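PDB 4AW7: beta-porphyranase A, which hydrolyses the sulfated red-algal polysaccharide porphyran at its beta-D-galactose-(1->4)-alpha-L-galactose-6-sulfate linkages, releasing mostly disaccharides. Local coordinates for residues R29-G34 with S470-K475; D119-G124 with Y171-K176; L482-A487 with G575-S580. All coordinates share one frame; numbering follows the deposited sequence. Where two conformers were deposited one is given.

Interaction 1. Residues R29-G34 with S470-K475; sequences RRFLSG and SIIRNK
Leu32 and Arg473 meet across a parallel pair of strands, where strand 29-32 lies beside 470-475 as the last strand counted in a mixed sheet, and Arg30 also bonds through its backbone to Arg372 of strand 371-377. Bends at chi2 (-83°) and chi3 (-76°) fold the Arg473 chain back, laying one face of its guanidinium against Leu32 CB, with Leu32 CB 3.8 Å from Arg473 NH2. Lys475 CE covers the opposite face, so the flat cation is held between aliphatic groups while NH2 makes a salt bridge to Asp309 and a hydrogen bond to the carbonyl of Glu306. Arg30 shares this face of the sheet, its guanidinium nearly perpendicular (86°) to that of Arg473. Glu586 and Glu306 pair with Arg30, and its extended aliphatic part passes obliquely across Ile471, with Arg30 CB 3.8 Å from Ile471 CG2. An alanine in place of Arg473 would probably leave Asp309 without this salt bridge and Leu32 without its flat cover.

Phe31 faces the other way, alongside Ile472, with Phe31 CB 4.1 Å from Ile472 CG1. Ser470, small enough to fit beside the ring, brings its CB to the ring edge, while Phe31 CZ lies over the centre of the Arg29 guanidinium, whose charge pairs with Glu371. Among the backbone bonds, Arg473 N donates to Phe31 O over 2.8 Å, almost straight.

Interaction 2. Residues D119-G124 with Y171-K176; sequences DVQAAG and YASIGK
Ser173 turns its OG anti to its own backbone N (chi1 178°), and this puts the hydroxyl against the first turn of the neighbouring helix, where it donates to Val120 O over 2.8 Å. A second torsion shapes the outer end of the contact: Lys176 is extended as far as CD and then bends at chi3 (71°), bringing NZ to Gln121 OE1 at 2.9 Å. Gln121 bends at chi2 as well, and the two long chains cross at about a right angle. The ammonium approaches the amide oxygen from its side, tilted out of the carbonyl plane.

Val120 O has two donors. Gly124 N makes the ordinary helical bond, while Ser173 OG comes from the other face of the carbonyl plane. A serine suits this buried place because it is short and brings its own proton to the carbonyl; its CB also packs on Val120 CG1 at 3.6 Å.

The two helices, 120-132 and 160-179, lie next to each other around the parallel sheet of the catalytic (beta/alpha)8 barrel, and strand 136-142 comes between them in sequence. The axes of their short segments approach to 7.9 Å at a crossing angle of -44°. Such closeness depends on Gly124, whose CA stands 3.3 Å from Ser173 OG; a beta carbon there would collide with that oxygen. Beside it, Ile174 CG1 touches Gly124 CA, and its side chain also reaches inward to Phe141 of the strand.

Asp119 is the N-cap of helix 120-132. Its OD1 accepts from Ala122 N at 3.0 Å, the amide meeting it from above the carboxylate plane, which probably helps to fix the first turn, the one that carries Val120 O.

Interaction 3. Residues L482-A487 with G575-S580; sequences LKPISA and GGHVSS
Lys483 and Val578 form a hydrogen-bonded antiparallel pair near the ends of two adjacent strands of the C-terminal beta-sandwich, and a G1 beta bulge sits beside them, Leu482 and Lys483 both facing Val578. The backbone bonds are the frame. Lys483 N donates to Val578 O and Val578 N returns the bond to Lys483 O, both 2.9 Å. At the bulge Leu482, with a positive phi of 46°, turns its N to Ser579 O at 3.0 Å. Past Pro484, which has no amide hydrogen and fits the non-hydrogen-bonded place opposite His577, backbone bonding continues beyond the strands, Ile485 N to Gly576 O and Gly575 N to Ile485 O. Both glycines have positive phi, and at Gly575 a beta carbon would be jammed against the preceding carbonyl.

Weaker CA-H...O contacts fill the same strip: His577 CA lies 3.2 Å from Lys483 O.

Side-chain contacts form two groups. In one, the His577 ring packs against Leu482 and Pro484, its CD2 being 3.6 Å from Leu482 CD1, and Phe205 of the catalytic part meets the same ring. In the other, Val578 is buried against Leu491 and Phe493 of strand 491-498, which belongs to the second sheet. Branched Ile485 makes an apolar contact with it, Ile485 CD1 resting 3.9 Å from Val578 CG2.

Overall arrangement
Interactions 1 and 3 belong to one mixed sheet and share its long strand 469-484. Interaction 1 pairs the beginning of that strand with the N-terminal strand 29-32, and interaction 3 pairs its end with strand 577-589; their centres are 30 Å apart. Interaction 2 lies in the helical layer of the catalytic barrel, its centre 38 Å from that of interaction 1 and 36 Å from that of interaction 3, and none of the three touch. Along the chain, interaction 2 falls between the two halves of interaction 1, and interaction 3 follows both. The sheet thus ties a strand preceding the barrel to the C-terminal strands, so the chain's N-terminal part and its C-terminal strands meet in one sheet.

Interaction 1. Residues R29-G34 with S470-K475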
loop_
_atom_site.group_PDB
_atom_site.type_symbol
_atom_site.label_atom_id
_atom_site.label_comp_id
_atom_site.label_asym_id
_atom_site.label_seq_id
_atom_site.Cartn_x
_atom_site.Cartn_y
_atom_site.Cartn_z
ATOM N N ARG A 29 8.158 12.734 -19.745
ATOM C CA ARG A 29 7.396 11.589 -19.302
ATOM C C ARG A 29 8.191 10.844 -18.222
ATOM O O ARG A 29 9.387 10.652 -18.391
ATOM C CB ARG A 29 7.095 10.687 -20.493
ATOM C CG ARG A 29 6.336 9.428 -20.146
ATOM C CD ARG A 29 5.721 8.777 -21.331
ATOM N NE ARG A 29 6.683 8.537 -22.425
ATOM C CZ ARG A 29 6.496 7.663 -23.405
ATOM N NH1 ARG A 29 5.399 6.902 -23.447
ATOM N NH2 ARG A 29 7.472 7.498 -24.294
ATOM N N ARG A 30 7.544 10.375 -17.174
ATOM C CA ARG A 30 8.213 9.664 -16.095
ATOM C C ARG A 30 7.734 8.222 -16.049
ATOM O O ARG A 30 6.534 7.932 -16.200
ATOM C CB ARG A 30 8.008 10.391 -14.757
ATOM C CG ARG A 30 8.655 9.702 -13.551
ATOM C CD ARG A 30 8.883 10.688 -12.416
ATOM N NE ARG A 30 9.422 10.031 -11.229
ATOM C CZ ARG A 30 8.694 9.499 -10.257
ATOM N NH1 ARG A 30 7.354 9.535 -10.281
ATOM N NH2 ARG A 30 9.331 8.903 -9.252
ATOM N N PHE A 31 8.689 7.306 -15.847
ATOM C CA PHE A 31 8.421 5.892 -15.703
ATOM C C PHE A 31 8.877 5.416 -14.352
ATOM O O PHE A 31 9.926 5.846 -13.841
ATOM C CB PHE A 31 9.216 5.068 -16.750
ATOM C CG PHE A 31 8.702 5.191 -18.159
ATOM C CD1 PHE A 31 9.027 6.271 -18.930
ATOM C CD2 PHE A 31 7.887 4.211 -18.691
ATOM C CE1 PHE A 31 8.521 6.343 -20.244
ATOM C CE2 PHE A 31 7.409 4.291 -19.991
ATOM C CZ PHE A 31 7.762 5.369 -20.754
ATOM N N LEU A 32 8.102 4.508 -13.770
ATOM C CA LEU A 32 8.537 3.657 -12.668
ATOM C C LEU A 32 8.926 2.371 -13.317
ATOM O O LEU A 32 8.077 1.585 -13.740
ATOM C CB LEU A 32 7.402 3.471 -11.638
ATOM C CG LEU A 32 6.768 4.741 -11.091
ATOM C CD1 LEU A 32 5.705 4.405 -10.066
ATOM C CD2 LEU A 32 7.751 5.737 -10.548
ATOM N N SER A 33 10.231 2.171 -13.482
ATOM C CA SER A 33 10.786 1.072 -14.299
ATOM C C SER A 33 10.055 0.993 -15.627
ATOM O O SER A 33 10.196 1.900 -16.433
ATOM C CB SER A 33 10.827 -0.229 -13.545
ATOM O OG SER A 33 11.444 -0.047 -12.352
ATOM N N GLY A 34 9.303 -0.059 -15.886
ATOM C CA GLY A 34 8.628 -0.241 -17.177
ATOM C C GLY A 34 7.291 0.436 -17.377
ATOM O O GLY A 34 6.742 0.288 -18.449
ATOM N N SER A 470 12.267 11.599 -21.451
ATOM C CA SER A 470 11.707 10.777 -20.383
ATOM C C SER A 470 12.705 10.636 -19.255
ATOM O O SER A 470 13.910 10.844 -19.453
ATOM C CB SER A 470 11.320 9.401 -20.898
ATOM O OG SER A 470 12.445 8.527 -20.883
ATOM N N ILE A 471 12.197 10.295 -18.080
ATOM C CA ILE A 471 13.027 10.019 -16.920
ATOM C C ILE A 471 12.516 8.724 -16.311
ATOM O O ILE A 471 11.281 8.535 -16.197
ATOM C CB ILE A 471 13.037 11.206 -15.933
ATOM C CG1 ILE A 471 14.164 11.062 -14.893
ATOM C CG2 ILE A 471 11.664 11.452 -15.274
ATOM C CD1 ILE A 471 14.359 12.320 -14.011
ATOM N N ILE A 472 13.413 7.788 -16.025
ATOM C CA ILE A 472 13.049 6.446 -15.592
ATOM C C ILE A 472 13.569 6.221 -14.179
ATOM O O ILE A 472 14.769 6.324 -13.940
ATOM C CB ILE A 472 13.586 5.330 -16.517
ATOM C CG1 ILE A 472 13.103 5.580 -17.971
ATOM C CG2 ILE A 472 13.173 3.967 -15.983
ATOM C CD1 ILE A 472 13.548 4.513 -18.971
ATOM N N ARG A 473 12.650 5.946 -13.260
ATOM C CA ARG A 473 12.992 5.645 -11.874
ATOM C C ARG A 473 13.257 4.154 -11.705
ATOM O O ARG A 473 12.389 3.332 -11.986
ATOM C CB ARG A 473 11.874 6.070 -10.913
ATOM C CG ARG A 473 12.235 5.960 -9.435
ATOM C CD ARG A 473 12.083 4.610 -8.815
ATOM N NE ARG A 473 10.707 4.222 -8.513
ATOM C CZ ARG A 473 10.128 3.090 -8.875
ATOM N NH1 ARG A 473 10.635 2.305 -9.793
ATOM N NH2 ARG A 473 8.988 2.735 -8.306
ATOM N N ASN A 474 14.467 3.806 -11.294
ATOM C CA ASN A 474 14.804 2.436 -10.937
ATOM C C ASN A 474 15.259 2.400 -9.491
ATOM O O ASN A 474 15.849 3.346 -8.980
ATOM C CB ASN A 474 15.847 1.842 -11.873
ATOM C CG ASN A 474 15.211 1.319 -13.154
ATOM O OD1 ASN A 474 15.426 1.891 -14.232
ATOM N ND2 ASN A 474 14.421 0.270 -13.038
ATOM N N LYS A 475 14.995 1.271 -8.834
ATOM C CA LYS A 475 15.453 1.007 -7.488
ATOM C C LYS A 475 16.468 -0.115 -7.527
ATOM O O LYS A 475 16.287 -1.103 -8.248
ATOM C CB LYS A 475 14.269 0.581 -6.589
ATOM C CG LYS A 475 13.296 1.715 -6.343
ATOM C CD LYS A 475 12.126 1.272 -5.468
ATOM C CE LYS A 475 11.181 2.384 -5.221
ATOM N NZ LYS A 475 10.147 1.987 -4.262
#

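Interaction 2. Residues D119-G124 with Y171-K176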
loop_
_atom_site.group_PDB
_atom_site.type_symbol
_atom_site.label_atom_id
_atom_site.label_comp_id
_atom_site.label_asym_id
_atom_site.label_seq_id
_atom_site.Cartn_x
_atom_site.Cartn_y
_atom_site.Cartn_z
ATOM N N ASP A 119 -4.810 -31.636 7.571
ATOM C CA ASP A 119 -3.990 -32.159 6.506
ATOM C C ASP A 119 -3.703 -30.987 5.545
ATOM O O ASP A 119 -4.541 -30.602 4.739
ATOM C CB ASP A 119 -4.718 -33.322 5.805
ATOM C CG ASP A 119 -3.935 -33.908 4.620
ATOM O OD1 ASP A 119 -2.961 -33.316 4.141
ATOM O OD2 ASP A 119 -4.289 -35.051 4.189
ATOM N N VAL A 120 -2.523 -30.424 5.674
ATOM C CA VAL A 120 -2.136 -29.245 4.932
ATOM C C VAL A 120 -2.057 -29.509 3.414
ATOM O O VAL A 120 -2.436 -28.669 2.605
ATOM C CB VAL A 120 -0.761 -28.758 5.461
ATOM C CG1 VAL A 120 -0.215 -27.721 4.632
ATOM C CG2 VAL A 120 -0.859 -28.252 6.921
ATOM N N GLN A 121 -1.576 -30.685 3.022
ATOM C CA GLN A 121 -1.540 -31.019 1.600
ATOM C C GLN A 121 -2.965 -31.136 1.030
ATOM O O GLN A 121 -3.246 -30.576 -0.029
ATOM C CB GLN A 121 -0.661 -32.273 1.362
ATOM C CG GLN A 121 0.865 -31.961 1.581
ATOM C CD GLN A 121 1.395 -30.841 0.597
ATOM O OE1 GLN A 121 1.156 -30.967 -0.560
ATOM N NE2 GLN A 121 2.046 -29.778 1.063
ATOM N N ALA A 122 -3.896 -31.746 1.757
ATOM C CA ALA A 122 -5.279 -31.838 1.321
ATOM C C ALA A 122 -5.915 -30.441 1.255
ATOM O O ALA A 122 -6.745 -30.182 0.379
ATOM C CB ALA A 122 -6.140 -32.786 2.196
ATOM N N ALA A 123 -5.612 -29.586 2.221
ATOM C CA ALA A 123 -6.162 -28.234 2.224
ATOM C C ALA A 123 -5.718 -27.507 0.956
ATOM O O ALA A 123 -6.530 -26.853 0.302
ATOM C CB ALA A 123 -5.723 -27.483 3.498
ATOM N N GLY A 124 -4.441 -27.615 0.629
ATOM C CA GLY A 124 -3.907 -26.991 -0.571
ATOM C C GLY A 124 -4.523 -27.569 -1.834
ATOM O O GLY A 124 -4.919 -26.843 -2.774
ATOM N N TYR A 171 -0.608 -21.625 3.834
ATOM C CA TYR A 171 -0.329 -20.733 2.706
ATOM C C TYR A 171 0.551 -21.397 1.626
ATOM O O TYR A 171 0.265 -21.333 0.418
ATOM C CB TYR A 171 0.367 -19.452 3.174
ATOM C CG TYR A 171 -0.522 -18.267 3.486
ATOM C CD1 TYR A 171 -0.831 -17.338 2.507
ATOM C CD2 TYR A 171 -1.004 -18.002 4.767
ATOM C CE1 TYR A 171 -1.621 -16.259 2.757
ATOM C CE2 TYR A 171 -1.786 -16.889 5.037
ATOM C CZ TYR A 171 -2.083 -15.996 4.016
ATOM O OH TYR A 171 -2.836 -14.857 4.185
ATOM N N ALA A 172 1.646 -22.024 2.060
ATOM C CA ALA A 172 2.603 -22.607 1.130
ATOM C C ALA A 172 1.958 -23.693 0.293
ATOM O O ALA A 172 2.149 -23.741 -0.925
ATOM C CB ALA A 172 3.818 -23.188 1.889
ATOM N N SER A 173 1.182 -24.557 0.938
ATOM C CA SER A 173 0.528 -25.627 0.237
ATOM C C SER A 173 -0.437 -25.100 -0.817
ATOM O O SER A 173 -0.562 -25.619 -1.925
ATOM C CB SER A 173 -0.186 -26.543 1.237
ATOM O OG SER A 173 -0.850 -27.563 0.526
ATOM N N ILE A 174 -1.156 -24.048 -0.476
ATOM C CA ILE A 174 -2.131 -23.459 -1.394
ATOM C C ILE A 174 -1.397 -22.914 -2.608
ATOM O O ILE A 174 -1.798 -23.182 -3.752
ATOM C CB ILE A 174 -2.974 -22.377 -0.692
ATOM C CG1 ILE A 174 -3.934 -23.042 0.307
ATOM C CG2 ILE A 174 -3.716 -21.516 -1.744
ATOM C CD1 ILE A 174 -4.551 -22.112 1.310
ATOM N N GLY A 175 -0.345 -22.128 -2.383
ATOM C CA GLY A 175 0.425 -21.584 -3.514
ATOM C C GLY A 175 0.979 -22.703 -4.393
ATOM O O GLY A 175 0.894 -22.649 -5.617
ATOM N N LYS A 176 1.533 -23.733 -3.772
ATOM C CA LYS A 176 2.117 -24.826 -4.531
ATOM C C LYS A 176 1.074 -25.505 -5.398
ATOM O O LYS A 176 1.299 -25.753 -6.622
ATOM C CB LYS A 176 2.742 -25.841 -3.588
ATOM C CG LYS A 176 3.474 -26.939 -4.343
ATOM C CD LYS A 176 4.070 -27.956 -3.368
ATOM C CE LYS A 176 2.972 -28.804 -2.710
ATOM N NZ LYS A 176 3.490 -29.942 -1.869
#

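Interaction 3. Residues L482-A487 with G575-S580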
loop_
_atom_site.group_PDB
_atom_site.type_symbol
_atom_site.label_atom_id
_atom_site.label_comp_id
_atom_site.label_asym_id
_atom_site.label_seq_id
_atom_site.Cartn_x
_atom_site.Cartn_y
_atom_site.Cartn_z
ATOM N N LEU A 482 19.328 -5.577 7.351
ATOM C CA LEU A 482 19.178 -5.905 8.777
ATOM C C LEU A 482 20.518 -6.004 9.488
ATOM O O LEU A 482 20.923 -7.066 9.978
ATOM C CB LEU A 482 18.302 -7.156 8.951
ATOM C CG LEU A 482 17.864 -7.465 10.388
ATOM C CD1 LEU A 482 17.160 -6.280 11.038
ATOM C CD2 LEU A 482 16.941 -8.662 10.364
ATOM N N LYS A 483 21.194 -4.871 9.587
ATOM C CA LYS A 483 22.540 -4.824 10.167
ATOM C C LYS A 483 22.496 -4.108 11.511
ATOM O O LYS A 483 22.035 -2.987 11.595
ATOM C CB LYS A 483 23.497 -4.088 9.224
ATOM C CG LYS A 483 23.639 -4.673 7.831
ATOM C CD LYS A 483 24.037 -6.104 7.780
ATOM C CE LYS A 483 25.459 -6.299 8.266
ATOM N NZ LYS A 483 26.017 -7.648 7.872
ATOM N N PRO A 484 23.005 -4.743 12.579
ATOM C CA PRO A 484 23.023 -4.065 13.866
ATOM C C PRO A 484 24.030 -2.939 13.879
ATOM O O PRO A 484 25.092 -3.052 13.268
ATOM C CB PRO A 484 23.485 -5.154 14.826
ATOM C CG PRO A 484 24.185 -6.120 14.027
ATOM C CD PRO A 484 23.524 -6.116 12.682
ATOM N N ILE A 485 23.670 -1.850 14.519
ATOM C CA ILE A 485 24.475 -0.642 14.566
ATOM C C ILE A 485 25.313 -0.580 15.849
ATOM O O ILE A 485 24.779 -0.676 16.949
ATOM C CB ILE A 485 23.601 0.603 14.514
ATOM C CG1 ILE A 485 22.757 0.607 13.204
ATOM C CG2 ILE A 485 24.427 1.909 14.660
ATOM C CD1 ILE A 485 21.579 1.596 13.232
ATOM N N SER A 486 26.608 -0.319 15.692
ATOM C CA SER A 486 27.515 -0.110 16.828
ATOM C C SER A 486 28.138 1.251 16.691
ATOM O O SER A 486 28.407 1.720 15.566
ATOM C CB SER A 486 28.616 -1.144 16.771
ATOM O OG SER A 486 28.135 -2.408 17.105
ATOM N N ALA A 487 28.425 1.887 17.821
ATOM C CA ALA A 487 28.944 3.262 17.827
ATOM C C ALA A 487 30.266 3.357 17.074
ATOM O O ALA A 487 31.221 2.594 17.355
ATOM C CB ALA A 487 29.146 3.764 19.277
ATOM N N GLY A 575 23.206 0.687 18.907
ATOM C CA GLY A 575 21.866 0.146 19.128
ATOM C C GLY A 575 20.997 0.307 17.902
ATOM O O GLY A 575 21.205 1.176 17.067
ATOM N N GLY A 576 20.027 -0.578 17.825
ATOM C CA GLY A 576 19.119 -0.587 16.675
ATOM C C GLY A 576 19.768 -1.221 15.461
ATOM O O GLY A 576 20.834 -1.832 15.521
ATOM N N HIS A 577 19.054 -1.132 14.340
ATOM C CA HIS A 577 19.474 -1.744 13.098
ATOM C C HIS A 577 19.218 -0.827 11.933
ATOM O O HIS A 577 18.266 -0.036 11.937
ATOM C CB HIS A 577 18.696 -3.027 12.817
ATOM C CG HIS A 577 19.025 -4.176 13.711
ATOM N ND1 HIS A 577 18.534 -4.288 14.987
ATOM C CD2 HIS A 577 19.707 -5.319 13.454
ATOM C CE1 HIS A 577 19.000 -5.413 15.525
ATOM N NE2 HIS A 577 19.692 -6.070 14.605
ATOM N N VAL A 578 20.060 -1.001 10.926
ATOM C CA VAL A 578 19.712 -0.525 9.576
ATOM C C VAL A 578 18.927 -1.682 8.948
ATOM O O VAL A 578 19.451 -2.756 8.702
ATOM C CB VAL A 578 20.947 -0.204 8.736
ATOM C CG1 VAL A 578 20.508 0.259 7.345
ATOM C CG2 VAL A 578 21.808 0.855 9.408
ATOM N N SER A 579 17.628 -1.475 8.703
ATOM C CA SER A 579 16.779 -2.559 8.178
ATOM C C SER A 579 16.953 -2.776 6.676
ATOM O O SER A 579 17.066 -3.901 6.232
ATOM C CB SER A 579 15.320 -2.309 8.553
ATOM O OG SER A 579 14.904 -1.034 8.094
ATOM N N SER A 580 17.015 -1.668 5.929
ATOM C CA SER A 580 17.209 -1.779 4.472
ATOM C C SER A 580 17.872 -0.513 3.959
ATOM O O SER A 580 17.712 0.590 4.508
ATOM C CB SER A 580 15.886 -2.045 3.734
ATOM O OG SER A 580 14.924 -1.020 3.927
#